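Local coordinates for Xaa-Pro dipeptidase (Pyrococcus horikoshii, PDB 1WY2), which probably splits dipeptides that end in proline and begin with a nonpolar amino acid, using two metal ions in each subunit of a homodimer, at residues Phe281-His287 / Thr314-Tyr320; Ser222-Thr227 / Gly326-Thr332; Ala37-Gly43 / Leu54-Glu60; Lys27-Tyr33 / Gly290-His294. All coordinates share one frame; numbering follows the deposited sequence. Where two conformers were deposited one is given.

Overall arrangement
Catalytic core, domain junction and N-terminal domain are each sampled by these four contacts. Interactions 1 and 2 have centres 9 Å apart and meet at one zinc ion; they share the sheet in which strands 312-321 and 325-336 are neighbours, and interaction 1 is nested in the chain loop closed by interaction 2. Interaction 3, which joins the loop after helix 28-35 to strand 51-57 and the start of helix 58-67, lies about 36 Å (centre to centre) from interaction 2. Interaction 4 bridges the domains: its chain loop encloses interaction 3 and crosses those of interactions 1 and 2. The segment 290-294 touches both metal-site contacts, so the domain junction directly adjoins the dinuclear centre.

Interaction 1: residues Phe281-His287 / Thr314-Tyr320; sequences FNHSLGH and TIEPGIY. With ZN (zinc ion), chain E.
The dinuclear metal site takes two ligands of one zinc ion from this contact, His287 through NE2 at 2.1 Å and Glu316 through OE2 at 2.2 Å from the metal. Imidazole and carboxylate planes are turned 54° against each other, and Asp223 and Glu330 also bind this ion. Thr314 is the second-shell residue that ties the two ligands together. Its OG1 sits between the backbone N and the carbonyl carbon (chi1 61°), over one face of the His287 ring, where it accepts a hydrogen bond from His287 N and donates one of 3.0 Å to Glu316 OE2; CG2 meets the same ring in a CH-pi contact. Within the pita-bread fold of the M24 peptidases, a classic beta bulge sets Leu285 and Gly286 together opposite Val299, and Leu285 O receives Glu316 N at 2.7 Å, nearly straight on. Farther from the metal, His283 is gripped at both nitrogens: ND1 gives its hydrogen, in the ring plane, to Ser284 O, while NE2 and Tyr320 OH share a hydrogen bond of 2.7 Å. Arg328 also bonds that hydroxyl. The apolar part of the contact has Leu285 CD1 3.6 Å from Pro317 CD, and Phe281 CZ reaches Pro317 CB.

Interaction 2: residues Ser222-Thr227 / Gly326-Thr332; sequences SDITRT and GVRIEDT. With ZN (zinc ion), chain D; ZN (zinc ion), chain E.
The carboxylates of Asp223 and Glu330 lie next to each other on the zinc pair, their side chains crossing at about a right angle, and each bridges both metals. Asp223 OD1 and Glu330 OE1 bind one ion, each at 2.0 Å; Asp223 OD2 and Glu330 OE2 bind the other, each at 2.1 Å. The carboxylate planes stand 61° apart. Asp212 joins the first ion, His287 and Glu316 the second, which is the ligand set of the M24 metallopeptidases.

Backbone bonding is limited to a single bridge between antiparallel strands, the hydrogen-bonded pair Thr225 and Glu330, in which each N-H meets the other's carbonyl oxygen almost linearly.

Three side chains extend this seam. Thr332 OG1 donates to Asp223 O at 2.7 Å, in the carbonyl plane and on a lone pair, while Thr227 OG1 donates to Arg328 O at the far end. Arg226 starts out pointing away from the segment 326-332, but a bend at its second torsion (-68°) returns the guanidinium over the bridge. From there NH1 bonds both Thr225 O and Glu330 O at 2.8 Å, in each case from the face of the carbonyl opposite to the one met by the backbone N-H.

The charged pair is Arg226 NH2 with Asp331 OD1, a salt bridge of 2.8 Å with the two flat groups nearly perpendicular. Asp331 also bonds Thr344 and Arg342.

With both carbonyls of the bridge doubly bonded, the backbone of Glu330 is firmly seated, and the two metals probably stabilise the closely apposed negative carboxylates.

Interaction 3: residues Ala37-Gly43 / Leu54-Glu60; sequences ASPLAGG and LYVPELE
Ala37 and Leu54 meet at the tight, buried end of this contact, CB of the alanine 3.6 Å from CD2 of the leucine. The leucine chain leans that way because its CG lies opposite the backbone N (chi1 171°), and Val31 and Ser35 of helix 28-35 pack on it as well. Beside it, Val56 CG1 touches both Pro39 CB, at 4.1 Å, and the CA of Gly43. The backbones come close here: Gly43 CA makes a CA-H...O contact of 3.5 Å with Tyr55 O. This closeness follows from the topology of the creatinase/prolidase N-terminal domain, where the segment 37-43 leads from helix 28-35 into strand 44-48, and that strand turns back as the antiparallel neighbour 51-57.

Buried Glu60 makes a second close-packed point. A kink at its second torsion (-67°) folds the carboxylate back, and OE2 accepts the one cross-segment hydrogen bond, from Ala41 N at 2.6 Å, on the anti side. Leu40 N is too close to OE2 for a normal contact, however, so the exact position of this oxygen is doubtful.

The solvent-facing side is looser. Ala41 CB rests 4.1 Å from Pro57 CG, and Pro57 CD comes up to Gly42 O, itself a buried carbonyl oxygen without a hydrogen-bonding partner. Leu40 is the most exposed participant, and His195 of the second subunit packs on it and on Glu60.

Interaction 4: residues Lys27-Tyr33 / Gly290-His294; sequences KNPNVYY and GLEVH. With CAC (cacodylate ion), chain C; GOL (glycerol), chain H.
Lys27 and Glu292 form a salt bridge between the N-terminal domain and the M24 catalytic domain, with NZ 2.8 Å from OE2. The lysine uses the syn lone pair of that oxygen, and its chain, stretched straight out beyond a first torsion of -159°, carries the ammonium to the loop. The other carboxylate oxygen, OE1, is engaged too: Arg125 makes a second salt bridge to it, and O3 of a glycerol, probably from the crystallisation liquor, donates to it at 2.6 Å. At the other end of the segment 290-294, His294 NE2 donates in the ring plane to O2 of a cacodylate ion at 2.8 Å; O1 of the same cacodylate bridges the two zinc ions, so the loop runs from the domain junction into the active-site pocket.

Beyond the charges, Pro29, in the first turn of helix 28-35, sets its ring CG against the carboxylate carbon of Glu292 and its CB 4.0 Å from Leu291 CB. Leu291 then divides its two methyl branches along the helix. CD2 meets the Tyr32 ring at CD2, 3.8 Å away, whereas CD1 rests against both Pro29 O, at 3.3 Å, and Tyr33 CB, at 3.6 Å.

Interaction 1: residues Phe281-His287 / Thr314-Tyr320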
# COMPACT_ATOMS: atom_id res chain seq x y z
N PHE A 281 6.59 23.62 12.68
CA PHE A 281 6.08 23.38 11.32
C PHE A 281 7.16 22.41 10.84
O PHE A 281 8.09 22.80 10.13
CB PHE A 281 6.09 24.70 10.52
CG PHE A 281 5.71 24.55 9.06
CD1 PHE A 281 5.10 23.39 8.58
CD2 PHE A 281 5.96 25.59 8.17
CE1 PHE A 281 4.75 23.28 7.23
CE2 PHE A 281 5.61 25.49 6.81
CZ PHE A 281 5.00 24.33 6.35
N ASN A 282 7.02 21.15 11.25
CA ASN A 282 8.02 20.12 10.97
C ASN A 282 7.91 19.25 9.72
O ASN A 282 8.36 18.10 9.73
CB ASN A 282 8.15 19.21 12.18
CG ASN A 282 6.82 18.64 12.62
OD1 ASN A 282 5.88 18.55 11.83
ND2 ASN A 282 6.73 18.23 13.88
N HIS A 283 7.32 19.77 8.66
CA HIS A 283 7.23 19.02 7.42
C HIS A 283 7.18 19.99 6.25
O HIS A 283 7.08 21.20 6.46
CB HIS A 283 6.00 18.08 7.42
CG HIS A 283 4.69 18.77 7.62
ND1 HIS A 283 4.11 19.58 6.67
CD2 HIS A 283 3.82 18.73 8.66
CE1 HIS A 283 2.94 20.00 7.11
NE2 HIS A 283 2.74 19.50 8.31
N SER A 284 7.28 19.47 5.04
CA SER A 284 7.24 20.30 3.84
C SER A 284 5.87 20.94 3.66
O SER A 284 4.88 20.47 4.23
CB SER A 284 7.58 19.45 2.61
OG SER A 284 6.65 18.39 2.46
N LEU A 285 5.81 22.00 2.87
CA LEU A 285 4.55 22.69 2.63
C LEU A 285 3.57 21.83 1.84
O LEU A 285 2.36 21.95 2.01
CB LEU A 285 4.79 24.00 1.88
CG LEU A 285 3.53 24.79 1.53
CD1 LEU A 285 2.81 25.19 2.82
CD2 LEU A 285 3.91 26.02 0.72
N GLY A 286 4.08 20.97 0.97
CA GLY A 286 3.19 20.15 0.18
C GLY A 286 3.85 19.14 -0.73
O GLY A 286 5.06 18.96 -0.71
N HIS A 287 3.03 18.49 -1.55
CA HIS A 287 3.50 17.46 -2.46
C HIS A 287 2.60 17.39 -3.68
O HIS A 287 1.44 17.81 -3.64
CB HIS A 287 3.48 16.11 -1.74
CG HIS A 287 2.15 15.76 -1.14
ND1 HIS A 287 1.12 15.19 -1.87
CD2 HIS A 287 1.65 15.98 0.10
CE1 HIS A 287 0.05 15.07 -1.10
NE2 HIS A 287 0.35 15.55 0.10
N THR A 314 -0.31 20.05 -3.30
CA THR A 314 -1.05 20.39 -2.10
C THR A 314 -0.31 21.54 -1.42
O THR A 314 0.89 21.73 -1.63
CB THR A 314 -1.13 19.22 -1.10
OG1 THR A 314 0.19 18.86 -0.68
CG2 THR A 314 -1.83 18.02 -1.73
N ILE A 315 -1.05 22.32 -0.64
CA ILE A 315 -0.50 23.43 0.13
C ILE A 315 -1.05 23.11 1.51
O ILE A 315 -2.25 23.25 1.76
CB ILE A 315 -1.05 24.79 -0.36
CG1 ILE A 315 -0.64 25.02 -1.82
CG2 ILE A 315 -0.53 25.92 0.51
CD1 ILE A 315 0.86 25.10 -2.04
N GLU A 316 -0.18 22.64 2.40
CA GLU A 316 -0.65 22.23 3.72
C GLU A 316 0.25 22.55 4.91
O GLU A 316 0.82 21.66 5.53
CB GLU A 316 -0.93 20.73 3.70
CG GLU A 316 0.26 19.88 3.24
CD GLU A 316 -0.08 18.40 3.16
OE1 GLU A 316 -0.62 17.85 4.14
OE2 GLU A 316 0.20 17.77 2.12
N PRO A 317 0.37 23.84 5.25
CA PRO A 317 1.21 24.20 6.39
C PRO A 317 0.52 23.73 7.67
O PRO A 317 -0.69 23.49 7.69
CB PRO A 317 1.28 25.72 6.29
CG PRO A 317 -0.08 26.07 5.76
CD PRO A 317 -0.28 25.03 4.67
N GLY A 318 1.30 23.58 8.74
CA GLY A 318 0.73 23.16 10.00
C GLY A 318 1.64 23.52 11.15
O GLY A 318 2.82 23.81 10.95
N ILE A 319 1.08 23.54 12.36
CA ILE A 319 1.83 23.83 13.57
C ILE A 319 1.42 22.76 14.58
O ILE A 319 0.23 22.57 14.85
CB ILE A 319 1.48 25.22 14.15
CG1 ILE A 319 2.00 26.31 13.21
CG2 ILE A 319 2.07 25.37 15.55
CD1 ILE A 319 1.65 27.71 13.66
N TYR A 320 2.40 22.05 15.12
CA TYR A 320 2.13 20.98 16.06
C TYR A 320 2.88 21.18 17.36
O TYR A 320 4.11 21.22 17.38
CB TYR A 320 2.52 19.64 15.42
CG TYR A 320 2.05 19.55 13.99
CD1 TYR A 320 2.86 20.01 12.95
CD2 TYR A 320 0.77 19.10 13.68
CE1 TYR A 320 2.40 20.02 11.63
CE2 TYR A 320 0.30 19.10 12.37
CZ TYR A 320 1.12 19.56 11.35
OH TYR A 320 0.66 19.57 10.06
ZN ZN E . -1.04 15.98 1.60

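Interaction 2: residues Ser222-Thr227 / Gly326-Thr332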
# COMPACT_ATOMS: atom_id res chain seq x y z
N SER A 222 -6.90 12.51 -4.36
CA SER A 222 -7.28 13.82 -3.83
C SER A 222 -6.71 13.86 -2.41
O SER A 222 -6.41 12.81 -1.83
CB SER A 222 -8.81 13.98 -3.80
OG SER A 222 -9.43 12.92 -3.10
N ASP A 223 -6.57 15.05 -1.85
CA ASP A 223 -5.98 15.18 -0.52
C ASP A 223 -6.48 16.49 0.09
O ASP A 223 -6.36 17.55 -0.52
CB ASP A 223 -4.46 15.20 -0.68
CG ASP A 223 -3.72 14.96 0.61
OD1 ASP A 223 -4.35 14.90 1.69
OD2 ASP A 223 -2.48 14.84 0.53
N ILE A 224 -7.03 16.40 1.30
CA ILE A 224 -7.54 17.59 1.96
C ILE A 224 -7.43 17.48 3.48
O ILE A 224 -7.54 16.39 4.04
CB ILE A 224 -9.03 17.82 1.58
CG1 ILE A 224 -9.55 19.13 2.17
CG2 ILE A 224 -9.89 16.66 2.08
CD1 ILE A 224 -11.01 19.43 1.82
N THR A 225 -7.19 18.61 4.15
CA THR A 225 -7.11 18.64 5.61
C THR A 225 -7.83 19.87 6.12
O THR A 225 -7.61 20.98 5.64
CB THR A 225 -5.67 18.73 6.16
OG1 THR A 225 -4.89 17.61 5.73
CG2 THR A 225 -5.70 18.72 7.70
N ARG A 226 -8.71 19.67 7.10
CA ARG A 226 -9.40 20.78 7.73
C ARG A 226 -9.29 20.53 9.23
O ARG A 226 -9.29 19.39 9.67
CB ARG A 226 -10.88 20.83 7.33
CG ARG A 226 -11.12 21.27 5.89
CD ARG A 226 -10.75 22.73 5.67
NE ARG A 226 -10.96 23.13 4.28
CZ ARG A 226 -10.08 22.93 3.30
NH1 ARG A 226 -8.91 22.35 3.56
NH2 ARG A 226 -10.38 23.29 2.06
N THR A 227 -9.17 21.60 10.00
CA THR A 227 -9.08 21.47 11.44
C THR A 227 -10.25 22.21 12.05
O THR A 227 -10.59 23.31 11.61
CB THR A 227 -7.76 22.06 11.98
OG1 THR A 227 -6.65 21.33 11.45
CG2 THR A 227 -7.72 21.99 13.51
N GLY A 326 -2.53 20.51 17.61
CA GLY A 326 -1.97 21.00 16.37
C GLY A 326 -3.04 21.42 15.39
O GLY A 326 -4.22 21.12 15.56
N VAL A 327 -2.62 22.14 14.35
CA VAL A 327 -3.53 22.61 13.32
C VAL A 327 -2.91 22.46 11.94
O VAL A 327 -1.75 22.80 11.75
CB VAL A 327 -3.86 24.11 13.51
CG1 VAL A 327 -4.72 24.61 12.35
CG2 VAL A 327 -4.59 24.33 14.83
N ARG A 328 -3.68 21.93 11.00
CA ARG A 328 -3.23 21.80 9.62
C ARG A 328 -4.40 22.11 8.70
O ARG A 328 -5.53 21.69 8.95
CB ARG A 328 -2.69 20.40 9.30
CG ARG A 328 -2.29 20.25 7.81
CD ARG A 328 -1.42 19.02 7.51
NE ARG A 328 -2.10 17.74 7.71
CZ ARG A 328 -2.00 17.00 8.81
NH1 ARG A 328 -1.24 17.40 9.82
NH2 ARG A 328 -2.63 15.83 8.88
N ILE A 329 -4.13 22.88 7.65
CA ILE A 329 -5.14 23.23 6.66
C ILE A 329 -4.50 22.91 5.32
O ILE A 329 -3.45 23.46 4.98
CB ILE A 329 -5.52 24.72 6.75
CG1 ILE A 329 -6.11 25.01 8.13
CG2 ILE A 329 -6.53 25.06 5.66
CD1 ILE A 329 -6.40 26.48 8.40
N GLU A 330 -5.12 22.00 4.58
CA GLU A 330 -4.59 21.54 3.30
C GLU A 330 -5.58 21.54 2.14
O GLU A 330 -6.72 21.10 2.29
CB GLU A 330 -4.03 20.12 3.47
CG GLU A 330 -3.80 19.37 2.17
CD GLU A 330 -3.29 17.96 2.37
OE1 GLU A 330 -3.74 17.29 3.33
OE2 GLU A 330 -2.46 17.51 1.56
N ASP A 331 -5.12 22.02 0.99
CA ASP A 331 -5.91 22.03 -0.24
C ASP A 331 -5.09 21.37 -1.33
O ASP A 331 -3.87 21.38 -1.29
CB ASP A 331 -6.20 23.46 -0.73
CG ASP A 331 -7.38 24.11 -0.04
OD1 ASP A 331 -8.42 23.44 0.12
OD2 ASP A 331 -7.28 25.31 0.30
N THR A 332 -5.78 20.79 -2.31
CA THR A 332 -5.10 20.24 -3.48
C THR A 332 -5.38 21.36 -4.47
O THR A 332 -6.52 21.80 -4.59
CB THR A 332 -5.75 18.94 -3.98
OG1 THR A 332 -5.48 17.88 -3.06
CG2 THR A 332 -5.19 18.55 -5.35
ZN ZN D . -3.50 15.32 3.46
ZN ZN E . -1.04 15.98 1.60

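Interaction 3: residues Ala37-Gly43 / Leu54-Glu60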
# COMPACT_ATOMS: atom_id res chain seq x y z
N ALA A 37 -3.38 -0.44 -18.55
CA ALA A 37 -3.65 -1.71 -17.88
C ALA A 37 -3.31 -1.64 -16.39
O ALA A 37 -2.45 -0.86 -15.98
CB ALA A 37 -2.84 -2.82 -18.54
N SER A 38 -3.98 -2.46 -15.59
CA SER A 38 -3.74 -2.48 -14.15
C SER A 38 -3.50 -3.90 -13.62
O SER A 38 -4.27 -4.40 -12.79
CB SER A 38 -4.93 -1.86 -13.41
OG SER A 38 -5.15 -0.53 -13.84
N PRO A 39 -2.44 -4.56 -14.09
CA PRO A 39 -2.15 -5.92 -13.62
C PRO A 39 -1.86 -5.93 -12.12
O PRO A 39 -0.84 -5.41 -11.67
CB PRO A 39 -0.95 -6.33 -14.46
CG PRO A 39 -0.25 -5.03 -14.70
CD PRO A 39 -1.39 -4.11 -15.03
N LEU A 40 -2.77 -6.52 -11.35
CA LEU A 40 -2.64 -6.63 -9.90
C LEU A 40 -1.36 -7.38 -9.54
O LEU A 40 -0.59 -7.00 -8.66
CB LEU A 40 -3.84 -7.38 -9.33
CG LEU A 40 -5.17 -6.67 -9.60
CD1 LEU A 40 -5.61 -6.80 -11.06
CD2 LEU A 40 -6.31 -7.23 -8.76
N ALA A 41 -1.18 -8.52 -10.22
CA ALA A 41 0.08 -9.22 -10.12
C ALA A 41 1.18 -8.42 -10.83
O ALA A 41 1.11 -7.20 -10.98
CB ALA A 41 -0.07 -10.57 -10.81
N GLY A 42 2.24 -9.13 -11.24
CA GLY A 42 3.41 -8.41 -11.74
C GLY A 42 3.41 -8.12 -13.25
O GLY A 42 3.72 -8.96 -14.08
N GLY A 43 3.00 -6.88 -13.59
CA GLY A 43 3.03 -6.47 -14.99
C GLY A 43 4.32 -5.71 -15.32
O GLY A 43 4.81 -4.89 -14.54
N LEU A 54 3.69 -5.39 -23.13
CA LEU A 54 3.31 -5.55 -21.73
C LEU A 54 3.30 -7.04 -21.41
O LEU A 54 2.49 -7.79 -21.95
CB LEU A 54 1.93 -4.96 -21.47
CG LEU A 54 1.32 -5.24 -20.09
CD1 LEU A 54 2.20 -4.63 -19.00
CD2 LEU A 54 -0.08 -4.68 -20.02
N TYR A 55 4.22 -7.47 -20.55
CA TYR A 55 4.30 -8.88 -20.16
C TYR A 55 3.59 -9.06 -18.83
O TYR A 55 3.84 -8.31 -17.88
CB TYR A 55 5.76 -9.32 -20.01
CG TYR A 55 6.56 -9.29 -21.28
CD1 TYR A 55 7.16 -8.11 -21.73
CD2 TYR A 55 6.72 -10.44 -22.06
CE1 TYR A 55 7.90 -8.08 -22.91
CE2 TYR A 55 7.45 -10.42 -23.24
CZ TYR A 55 8.04 -9.24 -23.66
OH TYR A 55 8.79 -9.23 -24.81
N VAL A 56 2.73 -10.07 -18.75
CA VAL A 56 1.99 -10.32 -17.52
C VAL A 56 1.84 -11.81 -17.24
O VAL A 56 1.95 -12.64 -18.15
CB VAL A 56 0.58 -9.71 -17.56
CG1 VAL A 56 0.67 -8.20 -17.73
CG2 VAL A 56 -0.22 -10.32 -18.70
N PRO A 57 1.61 -12.18 -15.97
CA PRO A 57 1.43 -13.58 -15.59
C PRO A 57 0.12 -14.08 -16.18
O PRO A 57 -0.75 -13.27 -16.53
CB PRO A 57 1.39 -13.53 -14.06
CG PRO A 57 2.21 -12.32 -13.73
CD PRO A 57 1.74 -11.33 -14.77
N GLU A 58 -0.04 -15.39 -16.29
CA GLU A 58 -1.26 -15.96 -16.85
C GLU A 58 -2.53 -15.46 -16.15
O GLU A 58 -3.54 -15.19 -16.81
CB GLU A 58 -1.21 -17.49 -16.77
CG GLU A 58 -0.07 -18.11 -17.57
CD GLU A 58 -0.09 -19.62 -17.53
OE1 GLU A 58 0.06 -20.20 -16.44
OE2 GLU A 58 -0.25 -20.24 -18.61
N LEU A 59 -2.47 -15.32 -14.83
CA LEU A 59 -3.62 -14.85 -14.06
C LEU A 59 -3.89 -13.36 -14.24
O LEU A 59 -4.60 -12.75 -13.44
CB LEU A 59 -3.42 -15.15 -12.58
CG LEU A 59 -3.37 -16.63 -12.16
CD1 LEU A 59 -3.03 -16.73 -10.67
CD2 LEU A 59 -4.71 -17.29 -12.45
N GLU A 60 -3.32 -12.77 -15.29
CA GLU A 60 -3.51 -11.35 -15.56
C GLU A 60 -3.69 -11.07 -17.05
O GLU A 60 -4.14 -9.99 -17.44
CB GLU A 60 -2.30 -10.55 -15.06
CG GLU A 60 -2.15 -10.55 -13.55
CD GLU A 60 -3.27 -9.80 -12.87
OE1 GLU A 60 -4.45 -10.08 -13.17
OE2 GLU A 60 -2.98 -8.93 -12.02

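Interaction 4: residues Lys27-Tyr33 / Gly290-His294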
# COMPACT_ATOMS: atom_id res chain seq x y z
N LYS A 27 6.37 -0.38 -11.94
CA LYS A 27 5.54 0.17 -10.87
C LYS A 27 4.11 0.36 -11.38
O LYS A 27 3.89 0.96 -12.44
CB LYS A 27 6.11 1.50 -10.37
CG LYS A 27 5.63 1.87 -8.97
CD LYS A 27 6.24 3.18 -8.48
CE LYS A 27 5.83 3.47 -7.04
NZ LYS A 27 6.40 4.75 -6.53
N ASN A 28 3.14 -0.14 -10.62
CA ASN A 28 1.73 -0.07 -10.99
C ASN A 28 1.23 1.24 -11.59
O ASN A 28 0.61 1.24 -12.66
CB ASN A 28 0.85 -0.46 -9.80
CG ASN A 28 1.16 -1.84 -9.27
OD1 ASN A 28 1.34 -2.78 -10.05
ND2 ASN A 28 1.23 -1.97 -7.96
N PRO A 29 1.46 2.37 -10.90
CA PRO A 29 0.98 3.63 -11.47
C PRO A 29 1.59 3.94 -12.84
O PRO A 29 0.90 4.47 -13.72
CB PRO A 29 1.36 4.66 -10.40
CG PRO A 29 2.53 4.04 -9.71
CD PRO A 29 2.12 2.59 -9.61
N ASN A 30 2.86 3.60 -13.03
CA ASN A 30 3.51 3.85 -14.31
C ASN A 30 3.02 2.89 -15.39
O ASN A 30 2.88 3.28 -16.55
CB ASN A 30 5.03 3.75 -14.17
CG ASN A 30 5.60 4.87 -13.32
OD1 ASN A 30 5.08 5.98 -13.34
ND2 ASN A 30 6.66 4.58 -12.58
N VAL A 31 2.76 1.65 -15.02
CA VAL A 31 2.26 0.68 -15.99
C VAL A 31 0.90 1.16 -16.48
O VAL A 31 0.60 1.09 -17.68
CB VAL A 31 2.12 -0.72 -15.37
CG1 VAL A 31 1.42 -1.66 -16.35
CG2 VAL A 31 3.49 -1.26 -15.01
N TYR A 32 0.08 1.66 -15.57
CA TYR A 32 -1.24 2.15 -15.93
C TYR A 32 -1.12 3.41 -16.78
O TYR A 32 -1.80 3.57 -17.80
CB TYR A 32 -2.07 2.48 -14.69
CG TYR A 32 -3.40 3.11 -15.03
CD1 TYR A 32 -4.42 2.36 -15.60
CD2 TYR A 32 -3.60 4.49 -14.87
CE1 TYR A 32 -5.61 2.95 -16.00
CE2 TYR A 32 -4.80 5.09 -15.28
CZ TYR A 32 -5.79 4.31 -15.84
OH TYR A 32 -6.97 4.90 -16.27
N TYR A 33 -0.24 4.32 -16.36
CA TYR A 33 -0.05 5.57 -17.07
C TYR A 33 0.32 5.35 -18.53
O TYR A 33 -0.21 6.01 -19.42
CB TYR A 33 1.06 6.39 -16.40
CG TYR A 33 1.22 7.78 -16.96
CD1 TYR A 33 0.27 8.77 -16.69
CD2 TYR A 33 2.32 8.13 -17.74
CE1 TYR A 33 0.42 10.07 -17.18
CE2 TYR A 33 2.48 9.42 -18.24
CZ TYR A 33 1.53 10.38 -17.96
OH TYR A 33 1.68 11.66 -18.45
N GLY A 290 -1.46 12.88 -8.02
CA GLY A 290 -1.85 12.36 -9.32
C GLY A 290 -2.21 10.90 -9.19
O GLY A 290 -3.11 10.55 -8.43
N LEU A 291 -1.53 10.04 -9.94
CA LEU A 291 -1.78 8.60 -9.86
C LEU A 291 -1.39 8.10 -8.47
O LEU A 291 -1.82 7.03 -8.04
CB LEU A 291 -1.00 7.86 -10.94
CG LEU A 291 -1.54 8.05 -12.36
CD1 LEU A 291 -0.56 7.42 -13.35
CD2 LEU A 291 -2.92 7.41 -12.49
N GLU A 292 -0.55 8.88 -7.79
CA GLU A 292 -0.13 8.56 -6.42
C GLU A 292 -0.44 9.78 -5.56
O GLU A 292 -0.44 10.90 -6.05
CB GLU A 292 1.37 8.25 -6.38
CG GLU A 292 1.72 6.92 -7.03
CD GLU A 292 3.21 6.71 -7.20
OE1 GLU A 292 3.80 7.41 -8.04
OE2 GLU A 292 3.78 5.84 -6.50
N VAL A 293 -0.73 9.57 -4.28
CA VAL A 293 -1.06 10.70 -3.42
C VAL A 293 0.17 11.57 -3.16
O VAL A 293 0.05 12.77 -2.94
CB VAL A 293 -1.70 10.24 -2.09
CG1 VAL A 293 -0.65 9.67 -1.17
CG2 VAL A 293 -2.43 11.41 -1.44
N HIS A 294 1.36 10.95 -3.19
CA HIS A 294 2.61 11.67 -3.00
C HIS A 294 3.47 11.52 -4.26
O HIS A 294 4.00 10.44 -4.52
CB HIS A 294 3.42 11.11 -1.83
CG HIS A 294 2.81 11.38 -0.49
ND1 HIS A 294 2.31 10.38 0.31
CD2 HIS A 294 2.65 12.53 0.20
CE1 HIS A 294 1.85 10.90 1.44
NE2 HIS A 294 2.05 12.21 1.39
AS CAC C . -0.82 13.39 3.54
O1 CAC C . -1.49 14.88 3.30
O2 CAC C . 0.80 13.59 3.42
C1 CAC C . -1.19 12.75 5.26
C2 CAC C . -1.30 12.20 2.17
C1 GOL H . 7.73 10.70 -6.42
O1 GOL H . 8.93 10.95 -5.70
C2 GOL H . 7.72 9.28 -6.99
O2 GOL H . 7.82 8.32 -5.93
C3 GOL H . 6.43 9.05 -7.77
O3 GOL H . 6.38 7.74 -8.31